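Local coordinates for putative rRNA methyltransferase (Sorangium cellulosum, PDB 4RWZ), which probably methylates an adenine of 16S ribosomal RNA within the 30S subunit, a modification that confers resistance to aminoglycoside antibiotics, at residues V143-D146 with A151-G154. Residues are numbered along the deposited sequence; the frame is centred on the assembly and turned at random.
Sequences VFDD and ARLG
D145 and R152 meet by stacking their flat charged ends, a case in which a salt bridge holds without any N-H aimed at the acid. The D145 carboxylate lies over one face of the R152 guanidinium, with CG of D145 3.4 Å above that plane and offset toward its rim. The two planes are 27° apart. The closest charged pair is OD2 of D145 with NE of R152, at 3.4 Å; because the oxygen sits well out of the guanidinium plane, the attraction is between charges alone. OD2 of D145 also touches the aliphatic CD of R152 at 3.4 Å, so the acid covers the end of the arginine chain as well as its head. On that same face, beside the carboxylate, the backbone O of D145 comes within 3.2 Å of NH2 of R152, at an angle too poor for a hydrogen bond.

Extended from CG to NE (chi2 -173°, chi3 168°), the R152 chain spans the gap between backbones whose nearest CA atoms, those of D145 and R152, are 8.6 Å apart. R147, from the four residues between the two segments, serves both partners: its guanidinium forms a salt bridge with OD2 of D145, while its carbonyl accepts a hydrogen bond from NH2 of R152. Y149 adds a cation-pi contact to R152.

This surface pairing draws together two points of the long connection between strand 133-139 and helix 160-172 of the Rossmann-like methyltransferase fold. On the 143-146 side, the loop rests against the start of helix 108-115, where D145 touches A108 and OD1 of D146 accepts a hydrogen bond from S109 N.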
ATOM      1  N   VAL A 143      12.557   6.565  -9.555  1.00 26.58           N
ATOM      2  CA  VAL A 143      12.175   5.153  -9.565  1.00 24.13           C
ATOM      3  C   VAL A 143      12.228   4.567 -11.004  1.00 29.78           C
ATOM      4  O   VAL A 143      12.267   5.298 -11.999  1.00 27.07           O
ATOM      5  CB  VAL A 143      10.743   4.952  -8.951  1.00 23.14           C
ATOM      6  CG1 VAL A 143      10.724   5.369  -7.496  1.00 22.71           C
ATOM      7  CG2 VAL A 143       9.672   5.767  -9.739  1.00 23.36           C
ATOM      8  N   PHE A 144      12.176   3.241 -11.080  1.00 24.20           N
ATOM      9  CA  PHE A 144      12.129   2.512 -12.318  1.00 26.61           C
ATOM     10  C   PHE A 144      10.892   2.957 -13.104  1.00 31.40           C
ATOM     11  O   PHE A 144       9.776   3.064 -12.551  1.00 24.58           O
ATOM     12  CB  PHE A 144      12.011   1.020 -12.033  1.00 27.02           C
ATOM     13  CG  PHE A 144      11.872   0.197 -13.283  1.00 26.89           C
ATOM     14  CD1 PHE A 144      12.889   0.200 -14.240  1.00 31.90           C
ATOM     15  CD2 PHE A 144      10.732  -0.523 -13.522  1.00 25.16           C
ATOM     16  CE1 PHE A 144      12.760  -0.533 -15.398  1.00 34.63           C
ATOM     17  CE2 PHE A 144      10.598  -1.248 -14.683  1.00 26.45           C
ATOM     18  CZ  PHE A 144      11.608  -1.241 -15.625  1.00 31.02           C
ATOM     19  N   ASP A 145      11.067   3.196 -14.402  1.00 25.97           N
ATOM     20  CA  ASP A 145       9.920   3.581 -15.257  1.00 29.41           C
ATOM     21  C   ASP A 145       9.305   2.350 -15.950  1.00 28.77           C
ATOM     22  O   ASP A 145       9.896   1.829 -16.874  1.00 29.32           O
ATOM     23  CB  ASP A 145      10.383   4.619 -16.274  1.00 31.30           C
ATOM     24  CG  ASP A 145       9.219   5.356 -16.953  1.00 34.96           C
ATOM     25  OD1 ASP A 145       8.085   4.841 -16.918  1.00 26.63           O
ATOM     26  OD2 ASP A 145       9.433   6.451 -17.502  1.00 36.80           O
ATOM     27  N   ASP A 146       8.159   1.865 -15.473  1.00 25.85           N
ATOM     28  CA  ASP A 146       7.517   0.691 -16.019  1.00 27.20           C
ATOM     29  C   ASP A 146       6.470   1.046 -17.077  1.00 28.98           C
ATOM     30  O   ASP A 146       5.756   0.169 -17.563  1.00 28.79           O
ATOM     31  CB  ASP A 146       6.858  -0.125 -14.907  1.00 28.80           C
ATOM     32  CG  ASP A 146       5.885   0.704 -14.054  1.00 28.32           C
ATOM     33  OD1 ASP A 146       5.945   1.945 -14.111  1.00 24.98           O
ATOM     34  OD2 ASP A 146       5.174   0.087 -13.220  1.00 29.18           O
ATOM     35  N   ALA A 151       3.798   6.635 -23.193  1.00 33.77           N
ATOM     36  CA  ALA A 151       3.220   7.416 -22.108  1.00 35.35           C
ATOM     37  C   ALA A 151       4.230   8.110 -21.220  1.00 36.77           C
ATOM     38  O   ALA A 151       3.873   8.535 -20.127  1.00 39.04           O
ATOM     39  CB  ALA A 151       2.368   6.524 -21.215  1.00 35.47           C
ATOM     40  N   ARG A 152       5.412   8.399 -21.727  1.00 36.30           N
ATOM     41  CA  ARG A 152       6.399   9.011 -20.864  1.00 43.34           C
ATOM     42  C   ARG A 152       6.448  10.474 -21.200  1.00 47.14           C
ATOM     43  O   ARG A 152       7.406  10.977 -21.800  1.00 51.30           O
ATOM     44  CB  ARG A 152       7.762   8.367 -21.065  1.00 44.01           C
ATOM     45  CG  ARG A 152       7.680   6.886 -20.872  1.00 46.35           C
ATOM     46  CD  ARG A 152       9.019   6.225 -20.885  1.00 46.67           C
ATOM     47  NE  ARG A 152       8.885   4.851 -20.415  1.00 48.82           N
ATOM     48  CZ  ARG A 152       9.879   3.964 -20.392  1.00 48.73           C
ATOM     49  NH1 ARG A 152      11.085   4.313 -20.806  1.00 51.76           N
ATOM     50  NH2 ARG A 152       9.663   2.735 -19.931  1.00 44.90           N
ATOM     51  N   LEU A 153       5.330  11.113 -20.886  1.00 43.85           N
ATOM     52  CA  LEU A 153       5.212  12.542 -20.895  1.00 48.80           C
ATOM     53  C   LEU A 153       5.692  12.932 -19.510  1.00 53.59           C
ATOM     54  O   LEU A 153       5.823  12.078 -18.616  1.00 61.78           O
ATOM     55  CB  LEU A 153       3.765  12.972 -21.124  1.00 51.75           C
ATOM     56  CG  LEU A 153       3.221  12.966 -22.555  1.00 57.09           C
ATOM     57  CD1 LEU A 153       3.172  11.565 -23.147  1.00 54.48           C
ATOM     58  CD2 LEU A 153       1.837  13.635 -22.621  1.00 61.40           C
ATOM     59  N   GLY A 154       5.975  14.208 -19.323  1.00 48.22           N
ATOM     60  CA  GLY A 154       6.443  14.693 -18.046  1.00 42.45           C
ATOM     61  C   GLY A 154       5.353  14.656 -17.001  1.00 43.00           C
ATOM     62  O   GLY A 154       4.177  14.686 -17.324  1.00 47.05           O
TER